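Local structure of short chain dehydrogenase (Leptospira borgpetersenii serovar Hardjo-bovis, 6UH2) at residues F18-S29 and Y40-D51; K142-S150 and L233-S242. The protein binds NAD+ and probably catalyses NAD(P)-dependent oxidation of CH-OH groups or the reverse reduction of carbonyls. All blocks are in the same frame, centred on the assembly; numbering follows the deposited sequence. Where two conformers were deposited one is given.

Overall arrangement
Both contacts belong to one parallel seven-stranded sheet of a Rossmann fold, with their centres about 12 Å apart. Contact 1 comes first along the chain and is complete before contact 2 opens: it pairs strands 22-26 and 46-51, the two strands of a beta-alpha-beta unit connected by helix 31-42. Contact 2 lays helix 231-240 against strand 144-148, two places beyond strand 22-26 in the sheet, with strand 93-96 between. The two touch where Tyr40 of contact 1 meets Val237, Phe238 and Thr241 of contact 2, its OH probably hydrogen-bonded to Thr241 OG1. Both also reach NAD, contact 1 at the adenosine ribose and contact 2 at the nicotinamide half, so together they bring sheet elements to both halves of the cofactor.

Contact 1: F18-S29 and Y40-D51; sequences FQDKLVLITGGS and YLSVSARVICLD. With NAD (nicotinamide-adenine-dinucleotide), chain D.
Val23 and Phe18 hold the ring of Tyr40 from two directions. Val23 CG2 lies over one ring face, 3.9 Å from its centroid, a CH-pi contact, while Tyr40 turns an edge onto the face of Phe18 in a T-shaped pair with planes at 77°. Tyr40 CE1 stands over the centre of the Phe18 ring, and Val43 CG2 packs beside Phe18 CD2 at 3.7 Å. Beyond Val23, Ile25 CD1 touches Val47 CG1. On the other face of the sheet, Leu24 CD1 wedges between Ile48 CG2 and Leu50 CG, 3.6 Å from each; with CG anti to the backbone N (chi1 -179°), the branch leans across to the neighbouring strand.

Strands 22-26 and 46-51 run parallel, joined by a ladder from Arg46 N to Lys21 O through to Gly27 N on Leu50 O. At its start, water 1 donates to Gln19 O and Lys21 O and accepts from Arg46 NE at 2.7 Å, in the guanidinium plane. At the far end, Asp51 OD2 takes Ser29 N at 3.0 Å from above the carboxylate plane. The same carboxylate grips the adenosine ribose of NAD, OD1 receiving O2B and OD2 receiving O3B, each at 2.6 Å: the acidic residue near the C-terminal end of the second strand characteristic of NAD-binding Rossmann folds.

Ser44, at positive phi, ends helix 31-42 in a Schellman motif and turns the chain into strand 46-51. This beta-alpha-beta unit lies between strands 93-96 and 64-68, and Phe238 of helix 231-240 packs on both aromatic rings.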
loop_
_atom_site.group_PDB
_atom_site.type_symbol
_atom_site.label_atom_id
_atom_site.label_comp_id
_atom_site.label_asym_id
_atom_site.label_seq_id
_atom_site.Cartn_x
_atom_site.Cartn_y
_atom_site.Cartn_z
ATOM N N PHE B 18 -16.546 7.044 -2.116
ATOM C CA PHE B 18 -17.148 6.358 -0.982
ATOM C C PHE B 18 -18.573 6.803 -0.656
ATOM O O PHE B 18 -19.202 6.191 0.214
ATOM C CB PHE B 18 -16.264 6.548 0.248
ATOM C CG PHE B 18 -14.949 5.795 0.172
ATOM C CD1 PHE B 18 -14.924 4.442 -0.154
ATOM C CD2 PHE B 18 -13.754 6.438 0.432
ATOM C CE1 PHE B 18 -13.709 3.742 -0.212
ATOM C CE2 PHE B 18 -12.544 5.750 0.375
ATOM C CZ PHE B 18 -12.523 4.404 0.051
ATOM N N GLN B 19 -19.105 7.835 -1.330
ATOM C CA GLN B 19 -20.398 8.378 -0.908
ATOM C C GLN B 19 -21.530 7.376 -1.088
ATOM O O GLN B 19 -22.537 7.456 -0.375
ATOM C CB GLN B 19 -20.714 9.677 -1.655
ATOM C CG GLN B 19 -21.016 9.515 -3.129
ATOM C CD GLN B 19 -21.429 10.831 -3.776
ATOM O OE1 GLN B 19 -20.742 11.839 -3.638
ATOM N NE2 GLN B 19 -22.557 10.825 -4.483
ATOM N N ASP B 20 -21.395 6.423 -2.014
ATOM C CA ASP B 20 -22.435 5.420 -2.223
ATOM C C ASP B 20 -22.050 4.075 -1.630
ATOM O O ASP B 20 -22.664 3.055 -1.960
ATOM C CB ASP B 20 -22.770 5.284 -3.717
ATOM C CG ASP B 20 -21.641 4.646 -4.531
ATOM O OD1 ASP B 20 -20.509 4.525 -4.026
ATOM O OD2 ASP B 20 -21.895 4.253 -5.689
ATOM N N LYS B 21 -21.047 4.054 -0.755
ATOM C CA LYS B 21 -20.528 2.810 -0.212
ATOM C C LYS B 21 -21.019 2.602 1.214
ATOM O O LYS B 21 -21.206 3.555 1.982
ATOM C CB LYS B 21 -18.988 2.799 -0.249
ATOM C CG LYS B 21 -18.394 2.786 -1.669
ATOM C CD LYS B 21 -18.955 1.599 -2.450
ATOM C CE LYS B 21 -18.341 1.448 -3.826
ATOM N NZ LYS B 21 -18.273 2.729 -4.527
ATOM N N LEU B 22 -21.232 1.337 1.554
ATOM C CA LEU B 22 -21.598 0.920 2.901
ATOM C C LEU B 22 -20.462 0.064 3.447
ATOM O O LEU B 22 -20.104 -0.949 2.845
ATOM C CB LEU B 22 -22.919 0.147 2.893
ATOM C CG LEU B 22 -23.349 -0.434 4.248
ATOM C CD1 LEU B 22 -23.457 0.662 5.280
ATOM C CD2 LEU B 22 -24.681 -1.139 4.115
ATOM N N VAL B 23 -19.874 0.491 4.563
ATOM C CA VAL B 23 -18.695 -0.149 5.140
ATOM C C VAL B 23 -19.111 -0.851 6.426
ATOM O O VAL B 23 -19.655 -0.219 7.341
ATOM C CB VAL B 23 -17.584 0.870 5.424
ATOM C CG1 VAL B 23 -16.326 0.158 5.950
ATOM C CG2 VAL B 23 -17.277 1.700 4.181
ATOM N N LEU B 24 -18.841 -2.148 6.497
ATOM C CA LEU B 24 -19.045 -2.949 7.698
ATOM C C LEU B 24 -17.691 -3.156 8.370
ATOM O O LEU B 24 -16.803 -3.786 7.788
ATOM C CB LEU B 24 -19.679 -4.292 7.327
ATOM C CG LEU B 24 -20.010 -5.278 8.437
ATOM C CD1 LEU B 24 -21.004 -4.623 9.363
ATOM C CD2 LEU B 24 -20.585 -6.599 7.861
ATOM N N ILE B 25 -17.530 -2.649 9.592
ATOM C CA ILE B 25 -16.251 -2.687 10.304
ATOM C C ILE B 25 -16.449 -3.415 11.626
ATOM O O ILE B 25 -17.175 -2.930 12.499
ATOM C CB ILE B 25 -15.691 -1.279 10.566
ATOM C CG1 ILE B 25 -15.845 -0.383 9.333
ATOM C CG2 ILE B 25 -14.229 -1.371 11.005
ATOM C CD1 ILE B 25 -15.376 1.057 9.539
ATOM N N THR B 26 -15.799 -4.566 11.781
ATOM C CA THR B 26 -15.793 -5.236 13.072
ATOM C C THR B 26 -14.769 -4.550 13.966
ATOM O O THR B 26 -13.774 -3.995 13.489
ATOM C CB THR B 26 -15.450 -6.726 12.938
ATOM O OG1 THR B 26 -14.067 -6.866 12.584
ATOM C CG2 THR B 26 -16.316 -7.387 11.878
ATOM N N GLY B 27 -15.029 -4.570 15.271
ATOM C CA GLY B 27 -14.129 -3.900 16.189
ATOM C C GLY B 27 -14.044 -2.404 15.986
ATOM O O GLY B 27 -13.038 -1.796 16.350
ATOM N N GLY B 28 -15.086 -1.793 15.417
ATOM C CA GLY B 28 -15.086 -0.379 15.079
ATOM C C GLY B 28 -15.116 0.556 16.266
ATOM O O GLY B 28 -14.958 1.770 16.076
ATOM N N SER B 29 -15.309 0.036 17.478
ATOM C CA SER B 29 -15.290 0.886 18.660
ATOM C C SER B 29 -13.890 1.081 19.238
ATOM O O SER B 29 -13.722 1.920 20.134
ATOM C CB SER B 29 -16.218 0.312 19.738
ATOM O OG SER B 29 -17.551 0.251 19.256
ATOM N N TYR B 40 -14.321 7.247 7.367
ATOM C CA TYR B 40 -15.299 6.870 6.355
ATOM C C TYR B 40 -16.539 7.754 6.418
ATOM O O TYR B 40 -17.075 8.153 5.379
ATOM C CB TYR B 40 -15.688 5.403 6.510
ATOM C CG TYR B 40 -14.775 4.454 5.772
ATOM C CD1 TYR B 40 -14.740 4.431 4.380
ATOM C CD2 TYR B 40 -13.956 3.573 6.465
ATOM C CE1 TYR B 40 -13.902 3.543 3.695
ATOM C CE2 TYR B 40 -13.121 2.696 5.794
ATOM C CZ TYR B 40 -13.102 2.678 4.417
ATOM O OH TYR B 40 -12.273 1.793 3.763
ATOM N N LEU B 41 -17.006 8.089 7.624
ATOM C CA LEU B 41 -18.149 8.998 7.713
ATOM C C LEU B 41 -17.830 10.364 7.109
ATOM O O LEU B 41 -18.706 11.000 6.509
ATOM C CB LEU B 41 -18.590 9.158 9.169
ATOM C CG LEU B 41 -19.234 7.937 9.820
ATOM C CD1 LEU B 41 -19.396 8.188 11.312
ATOM C CD2 LEU B 41 -20.577 7.608 9.154
ATOM N N SER B 42 -16.583 10.827 7.234
ATOM C CA SER B 42 -16.266 12.158 6.733
ATOM C C SER B 42 -16.210 12.211 5.208
ATOM O O SER B 42 -16.345 13.299 4.637
ATOM C CB SER B 42 -14.952 12.653 7.332
ATOM O OG SER B 42 -13.856 12.048 6.671
ATOM N N VAL B 43 -16.043 11.071 4.535
ATOM C CA VAL B 43 -16.084 11.022 3.074
ATOM C C VAL B 43 -17.425 10.463 2.603
ATOM O O VAL B 43 -17.516 9.861 1.529
ATOM C CB VAL B 43 -14.899 10.217 2.503
ATOM C CG1 VAL B 43 -13.587 10.951 2.814
ATOM C CG2 VAL B 43 -14.867 8.786 3.064
ATOM N N SER B 44 -18.473 10.666 3.410
ATOM C CA SER B 44 -19.883 10.443 3.075
ATOM C C SER B 44 -20.288 8.974 2.989
ATOM O O SER B 44 -21.408 8.681 2.546
ATOM C CB SER B 44 -20.276 11.145 1.766
ATOM O OG SER B 44 -20.129 12.546 1.904
ATOM N N ALA B 45 -19.438 8.040 3.412
ATOM C CA ALA B 45 -19.844 6.641 3.432
ATOM C C ALA B 45 -20.882 6.404 4.528
ATOM O O ALA B 45 -21.025 7.193 5.464
ATOM C CB ALA B 45 -18.632 5.730 3.658
ATOM N N ARG B 46 -21.637 5.319 4.381
ATOM C CA ARG B 46 -22.432 4.782 5.480
ATOM C C ARG B 46 -21.595 3.712 6.161
ATOM O O ARG B 46 -20.877 2.966 5.493
ATOM C CB ARG B 46 -23.757 4.202 4.984
ATOM C CG ARG B 46 -24.753 5.275 4.444
ATOM C CD ARG B 46 -25.925 4.625 3.698
ATOM N NE ARG B 46 -25.520 4.200 2.356
ATOM C CZ ARG B 46 -25.978 3.118 1.737
ATOM N NH1 ARG B 46 -26.863 2.334 2.336
ATOM N NH2 ARG B 46 -25.548 2.822 0.517
ATOM N N VAL B 47 -21.650 3.668 7.493
ATOM C CA VAL B 47 -20.772 2.800 8.272
ATOM C C VAL B 47 -21.601 2.010 9.268
ATOM O O VAL B 47 -22.429 2.582 9.986
ATOM C CB VAL B 47 -19.680 3.591 9.015
ATOM C CG1 VAL B 47 -18.806 2.622 9.830
ATOM C CG2 VAL B 47 -18.840 4.391 8.033
ATOM N N ILE B 48 -21.384 0.697 9.304
ATOM C CA ILE B 48 -21.944 -0.167 10.335
ATOM C C ILE B 48 -20.780 -0.696 11.165
ATOM O O ILE B 48 -19.854 -1.321 10.630
ATOM C CB ILE B 48 -22.772 -1.315 9.738
ATOM C CG1 ILE B 48 -23.978 -0.765 8.974
ATOM C CG2 ILE B 48 -23.229 -2.268 10.844
ATOM C CD1 ILE B 48 -24.753 -1.801 8.193
ATOM N N CYS B 49 -20.821 -0.443 12.463
ATOM C CA CYS B 49 -19.818 -0.963 13.385
ATOM C C CYS B 49 -20.388 -2.179 14.109
ATOM O O CYS B 49 -21.459 -2.088 14.722
ATOM C CB CYS B 49 -19.400 0.113 14.388
ATOM S SG CYS B 49 -18.464 -0.572 15.781
ATOM N N LEU B 50 -19.686 -3.316 14.026
ATOM C CA LEU B 50 -20.011 -4.516 14.794
ATOM C C LEU B 50 -18.985 -4.663 15.909
ATOM O O LEU B 50 -17.799 -4.874 15.635
ATOM C CB LEU B 50 -20.004 -5.782 13.933
ATOM C CG LEU B 50 -20.924 -5.977 12.737
ATOM C CD1 LEU B 50 -20.810 -7.414 12.251
ATOM C CD2 LEU B 50 -22.355 -5.654 13.098
ATOM N N ASP B 51 -19.444 -4.589 17.159
ATOM C CA ASP B 51 -18.531 -4.555 18.296
ATOM C C ASP B 51 -19.364 -4.838 19.534
ATOM O O ASP B 51 -20.502 -4.358 19.602
ATOM C CB ASP B 51 -17.848 -3.178 18.372
ATOM C CG ASP B 51 -16.578 -3.172 19.227
ATOM O OD1 ASP B 51 -16.619 -3.625 20.392
ATOM O OD2 ASP B 51 -15.541 -2.674 18.736
HETATM P PA NAD D . -8.540 -2.139 20.453
HETATM O O1A NAD D . -8.286 -3.130 21.617
HETATM O O2A NAD D . -8.524 -0.632 20.716
HETATM O O5B NAD D . -9.932 -2.502 19.670
HETATM C C5B NAD D . -10.333 -3.821 19.350
HETATM C C4B NAD D . -11.829 -3.722 19.223
HETATM O O4B NAD D . -12.251 -5.090 18.861
HETATM C C3B NAD D . -12.534 -3.354 20.538
HETATM O O3B NAD D . -13.527 -2.323 20.312
HETATM C C2B NAD D . -13.249 -4.658 20.920
HETATM O O2B NAD D . -14.467 -4.419 21.639
HETATM C C1B NAD D . -13.446 -5.352 19.552
HETATM N N9A NAD D . -13.708 -6.762 19.822
HETATM C C8A NAD D . -13.118 -7.587 20.778
HETATM N N7A NAD D . -13.654 -8.778 20.775
HETATM C C5A NAD D . -14.651 -8.738 19.800
HETATM C C6A NAD D . -15.577 -9.671 19.348
HETATM N N6A NAD D . -15.643 -10.922 19.847
HETATM N N1A NAD D . -16.414 -9.306 18.364
HETATM C C2A NAD D . -16.361 -8.073 17.858
HETATM N N3A NAD D . -15.519 -7.108 18.238
HETATM C C4A NAD D . -14.680 -7.490 19.213
HETATM O O3 NAD D . -7.511 -2.459 19.245
HETATM P PN NAD D . -6.774 -1.538 18.146
HETATM O O1N NAD D . -5.362 -1.123 18.632
HETATM O O2N NAD D . -7.810 -0.545 17.611
HETATM O O5D NAD D . -6.493 -2.788 17.060
HETATM C C5D NAD D . -7.349 -2.924 15.945
HETATM C C4D NAD D . -6.722 -3.986 15.046
HETATM O O4D NAD D . -5.312 -3.658 14.720
HETATM C C3D NAD D . -6.627 -5.319 15.788
HETATM O O3D NAD D . -6.794 -6.414 14.880
HETATM C C2D NAD D . -5.163 -5.399 16.317
HETATM O O2D NAD D . -4.682 -6.724 16.464
HETATM C C1D NAD D . -4.443 -4.673 15.145
HETATM N N1N NAD D . -3.149 -4.011 15.537
HETATM C C2N NAD D . -3.101 -3.092 16.541
HETATM C C3N NAD D . -1.896 -2.518 16.861
HETATM C C7N NAD D . -1.853 -1.518 17.965
HETATM O O7N NAD D . -0.760 -1.152 18.369
HETATM N N7N NAD D . -3.021 -1.053 18.463
HETATM C C4N NAD D . -0.751 -2.892 16.136
HETATM C C5N NAD D . -0.830 -3.819 15.140
HETATM C C6N NAD D . -2.068 -4.381 14.839
HETATM O O HOH W 1 -23.362 5.137 1.133
#

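Contact 2: K142-S150 and L233-S242; sequences KGIILNFGS and LVGGVFFLTS. With NAD (nicotinamide-adenine-dinucleotide), chain D.
Leu146 projects from strand 144-148 toward helix 231-240 and meets Val237 and Leu240 each at about a right angle. Its two methyls divide the work: CD2 sits 3.9 Å from both Val237 CG1 and Val237 CG2, and CD1 lies 3.9 Å from Leu240 CD1. With CG anti to the backbone N (chi1 178°) and chi2 at 63°, the two methyls point at different helix residues. Nearer the backbone, Leu146 CB meets Thr241 CG2.

Ile144 approaches the C-terminal end of the helix, its CG2 3.5 Å from Leu240 O and its CD1 near Thr241 O. Leu240 O also accepts from water 2, which donates a second bond to Ile145 O at 3.0 Å and so bridges helix end to strand. Thr241 OG1 turns back to donate to Val237 O at 2.8 Å, with Tyr40 its probable other partner.

At the other end of the strand, Phe148 presents its ring edge to Leu233 CD1, with Val237 CG2 4.2 Å from CZ. Phe148 CD2 lies 3.7 Å from O4D of the nicotinamide ribose of NAD, while Gly149 and Ser150 pass beside the nicotinamide ring. A helix thus packs on one face of the parallel Rossmann sheet, on a strand that runs on to the nicotinamide side of the NAD site.

Strand 144-148 lies between strands 93-96 and 197-203. Helix 231-240 packs beside helix 31-42 on one face of the sheet, helix 171-191 lines the other, and Phe239 stacks on Phe239 of the second subunit.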
loop_
_atom_site.group_PDB
_atom_site.type_symbol
_atom_site.label_atom_id
_atom_site.label_comp_id
_atom_site.label_asym_id
_atom_site.label_seq_id
_atom_site.Cartn_x
_atom_site.Cartn_y
_atom_site.Cartn_z
ATOM N N LYS B 142 -19.430 -6.826 -6.328
ATOM C CA LYS B 142 -17.967 -6.857 -6.408
ATOM C C LYS B 142 -17.344 -6.223 -5.161
ATOM O O LYS B 142 -16.664 -5.203 -5.218
ATOM C CB LYS B 142 -17.499 -6.156 -7.679
ATOM N N GLY B 143 -17.579 -6.864 -4.020
ATOM C CA GLY B 143 -17.161 -6.314 -2.741
ATOM C C GLY B 143 -15.654 -6.328 -2.545
ATOM O O GLY B 143 -14.900 -6.936 -3.308
ATOM N N ILE B 144 -15.210 -5.632 -1.487
ATOM C CA ILE B 144 -13.799 -5.577 -1.088
ATOM C C ILE B 144 -13.685 -5.916 0.395
ATOM O O ILE B 144 -14.402 -5.348 1.224
ATOM C CB ILE B 144 -13.172 -4.193 -1.350
ATOM C CG1 ILE B 144 -13.283 -3.812 -2.831
ATOM C CG2 ILE B 144 -11.691 -4.146 -0.898
ATOM C CD1 ILE B 144 -12.921 -2.351 -3.095
ATOM N N ILE B 145 -12.750 -6.798 0.730
ATOM C CA ILE B 145 -12.462 -7.163 2.114
ATOM C C ILE B 145 -11.095 -6.606 2.489
ATOM O O ILE B 145 -10.142 -6.672 1.700
ATOM C CB ILE B 145 -12.513 -8.693 2.309
ATOM C CG1 ILE B 145 -13.916 -9.228 1.977
ATOM C CG2 ILE B 145 -12.083 -9.089 3.717
ATOM C CD1 ILE B 145 -14.034 -10.765 2.057
ATOM N N LEU B 146 -10.993 -6.059 3.696
ATOM C CA LEU B 146 -9.708 -5.599 4.221
ATOM C C LEU B 146 -9.521 -6.199 5.603
ATOM O O LEU B 146 -10.326 -5.938 6.502
ATOM C CB LEU B 146 -9.630 -4.068 4.286
ATOM C CG LEU B 146 -8.315 -3.536 4.883
ATOM C CD1 LEU B 146 -7.110 -3.933 4.007
ATOM C CD2 LEU B 146 -8.367 -2.009 5.101
ATOM N N ASN B 147 -8.472 -7.004 5.761
ATOM C CA ASN B 147 -8.150 -7.652 7.024
ATOM C C ASN B 147 -7.069 -6.866 7.756
ATOM O O ASN B 147 -6.409 -5.987 7.192
ATOM C CB ASN B 147 -7.701 -9.101 6.777
ATOM C CG ASN B 147 -8.799 -9.940 6.172
ATOM O OD1 ASN B 147 -9.974 -9.751 6.490
ATOM N ND2 ASN B 147 -8.433 -10.857 5.283
ATOM N N PHE B 148 -6.888 -7.188 9.034
ATOM C CA PHE B 148 -5.894 -6.511 9.859
ATOM C C PHE B 148 -4.909 -7.540 10.397
ATOM O O PHE B 148 -5.284 -8.435 11.164
ATOM C CB PHE B 148 -6.556 -5.689 10.973
ATOM C CG PHE B 148 -6.745 -4.249 10.590
ATOM C CD1 PHE B 148 -7.752 -3.885 9.707
ATOM C CD2 PHE B 148 -5.869 -3.270 11.048
ATOM C CE1 PHE B 148 -7.903 -2.551 9.310
ATOM C CE2 PHE B 148 -6.012 -1.950 10.656
ATOM C CZ PHE B 148 -7.032 -1.587 9.785
ATOM N N GLY B 149 -3.660 -7.436 9.938
ATOM C CA GLY B 149 -2.575 -8.218 10.486
ATOM C C GLY B 149 -1.895 -7.458 11.604
ATOM O O GLY B 149 -2.561 -6.833 12.442
ATOM N N SER B 150 -0.564 -7.499 11.604
ATOM C CA SER B 150 0.292 -6.827 12.568
ATOM C C SER B 150 1.730 -7.028 12.125
ATOM O O SER B 150 2.058 -8.040 11.491
ATOM C CB SER B 150 0.107 -7.389 13.990
ATOM O OG SER B 150 1.128 -6.886 14.843
ATOM N N LEU B 233 -2.960 5.195 9.365
ATOM C CA LEU B 233 -3.466 4.031 8.651
ATOM C C LEU B 233 -4.538 4.375 7.634
ATOM O O LEU B 233 -4.806 3.557 6.749
ATOM C CB LEU B 233 -4.036 3.005 9.642
ATOM C CG LEU B 233 -3.053 2.560 10.724
ATOM C CD1 LEU B 233 -3.750 1.681 11.738
ATOM C CD2 LEU B 233 -1.871 1.823 10.102
ATOM N N VAL B 234 -5.131 5.566 7.724
ATOM C CA VAL B 234 -6.330 5.860 6.937
ATOM C C VAL B 234 -6.010 5.856 5.447
ATOM O O VAL B 234 -6.798 5.366 4.628
ATOM C CB VAL B 234 -6.945 7.200 7.385
ATOM C CG1 VAL B 234 -8.108 7.609 6.469
ATOM C CG2 VAL B 234 -7.411 7.131 8.845
ATOM N N GLY B 235 -4.852 6.409 5.072
ATOM C CA GLY B 235 -4.504 6.475 3.660
ATOM C C GLY B 235 -4.463 5.105 3.008
ATOM O O GLY B 235 -5.079 4.885 1.962
ATOM N N GLY B 236 -3.761 4.159 3.638
ATOM C CA GLY B 236 -3.693 2.809 3.095
ATOM C C GLY B 236 -5.029 2.080 3.137
ATOM O O GLY B 236 -5.357 1.314 2.223
ATOM N N VAL B 237 -5.811 2.295 4.200
ATOM C CA VAL B 237 -7.173 1.750 4.244
ATOM C C VAL B 237 -7.983 2.262 3.056
ATOM O O VAL B 237 -8.625 1.484 2.340
ATOM C CB VAL B 237 -7.852 2.093 5.583
ATOM C CG1 VAL B 237 -9.357 1.756 5.536
ATOM C CG2 VAL B 237 -7.169 1.343 6.750
ATOM N N PHE B 238 -7.957 3.581 2.824
ATOM C CA PHE B 238 -8.679 4.148 1.686
ATOM C C PHE B 238 -8.116 3.631 0.367
ATOM O O PHE B 238 -8.872 3.296 -0.555
ATOM C CB PHE B 238 -8.615 5.683 1.719
ATOM C CG PHE B 238 -9.622 6.333 2.652
ATOM C CD1 PHE B 238 -10.415 5.569 3.503
ATOM C CD2 PHE B 238 -9.778 7.711 2.660
ATOM C CE1 PHE B 238 -11.337 6.175 4.353
ATOM C CE2 PHE B 238 -10.713 8.330 3.503
ATOM C CZ PHE B 238 -11.487 7.553 4.353
ATOM N N PHE B 239 -6.789 3.565 0.254
ATOM C CA PHE B 239 -6.177 3.045 -0.966
ATOM C C PHE B 239 -6.698 1.650 -1.295
ATOM O O PHE B 239 -7.143 1.386 -2.422
ATOM C CB PHE B 239 -4.655 3.029 -0.820
ATOM C CG PHE B 239 -3.944 2.356 -1.962
ATOM C CD1 PHE B 239 -4.007 2.889 -3.238
ATOM C CD2 PHE B 239 -3.215 1.185 -1.755
ATOM C CE1 PHE B 239 -3.347 2.274 -4.303
ATOM C CE2 PHE B 239 -2.548 0.566 -2.813
ATOM C CZ PHE B 239 -2.618 1.113 -4.086
ATOM N N LEU B 240 -6.662 0.741 -0.321
ATOM C CA LEU B 240 -6.998 -0.656 -0.588
ATOM C C LEU B 240 -8.502 -0.911 -0.668
ATOM O O LEU B 240 -8.913 -2.021 -1.023
ATOM C CB LEU B 240 -6.388 -1.570 0.486
ATOM C CG LEU B 240 -4.848 -1.641 0.519
ATOM C CD1 LEU B 240 -4.331 -2.426 1.735
ATOM C CD2 LEU B 240 -4.349 -2.299 -0.766
ATOM N N THR B 241 -9.342 0.064 -0.344
ATOM C CA THR B 241 -10.781 -0.139 -0.461
ATOM C C THR B 241 -11.410 0.766 -1.515
ATOM O O THR B 241 -12.633 0.922 -1.531
ATOM C CB THR B 241 -11.475 0.059 0.889
ATOM O OG1 THR B 241 -11.232 1.391 1.377
ATOM C CG2 THR B 241 -10.988 -1.003 1.897
ATOM N N SER B 242 -10.603 1.343 -2.403
ATOM C CA SER B 242 -11.075 2.254 -3.440
ATOM C C SER B 242 -10.579 1.797 -4.813
ATOM O O SER B 242 -9.746 0.896 -4.936
ATOM C CB SER B 242 -10.590 3.679 -3.172
ATOM O OG SER B 242 -9.186 3.739 -3.360
HETATM P PA NAD D . -8.540 -2.139 20.453
HETATM O O1A NAD D . -8.286 -3.130 21.617
HETATM O O2A NAD D . -8.524 -0.632 20.716
HETATM O O5B NAD D . -9.932 -2.502 19.670
HETATM C C5B NAD D . -10.333 -3.821 19.350
HETATM C C4B NAD D . -11.829 -3.722 19.223
HETATM O O4B NAD D . -12.251 -5.090 18.861
HETATM C C3B NAD D . -12.534 -3.354 20.538
HETATM O O3B NAD D . -13.527 -2.323 20.312
HETATM C C2B NAD D . -13.249 -4.658 20.920
HETATM O O2B NAD D . -14.467 -4.419 21.639
HETATM C C1B NAD D . -13.446 -5.352 19.552
HETATM N N9A NAD D . -13.708 -6.762 19.822
HETATM C C8A NAD D . -13.118 -7.587 20.778
HETATM N N7A NAD D . -13.654 -8.778 20.775
HETATM C C5A NAD D . -14.651 -8.738 19.800
HETATM C C6A NAD D . -15.577 -9.671 19.348
HETATM N N6A NAD D . -15.643 -10.922 19.847
HETATM N N1A NAD D . -16.414 -9.306 18.364
HETATM C C2A NAD D . -16.361 -8.073 17.858
HETATM N N3A NAD D . -15.519 -7.108 18.238
HETATM C C4A NAD D . -14.680 -7.490 19.213
HETATM O O3 NAD D . -7.511 -2.459 19.245
HETATM P PN NAD D . -6.774 -1.538 18.146
HETATM O O1N NAD D . -5.362 -1.123 18.632
HETATM O O2N NAD D . -7.810 -0.545 17.611
HETATM O O5D NAD D . -6.493 -2.788 17.060
HETATM C C5D NAD D . -7.349 -2.924 15.945
HETATM C C4D NAD D . -6.722 -3.986 15.046
HETATM O O4D NAD D . -5.312 -3.658 14.720
HETATM C C3D NAD D . -6.627 -5.319 15.788
HETATM O O3D NAD D . -6.794 -6.414 14.880
HETATM C C2D NAD D . -5.163 -5.399 16.317
HETATM O O2D NAD D . -4.682 -6.724 16.464
HETATM C C1D NAD D . -4.443 -4.673 15.145
HETATM N N1N NAD D . -3.149 -4.011 15.537
HETATM C C2N NAD D . -3.101 -3.092 16.541
HETATM C C3N NAD D . -1.896 -2.518 16.861
HETATM C C7N NAD D . -1.853 -1.518 17.965
HETATM O O7N NAD D . -0.760 -1.152 18.369
HETATM N N7N NAD D . -3.021 -1.053 18.463
HETATM C C4N NAD D . -0.751 -2.892 16.136
HETATM C C5N NAD D . -0.830 -3.819 15.140
HETATM C C6N NAD D . -2.068 -4.381 14.839
HETATM O O HOH W 2 -8.597 -4.609 0.154
#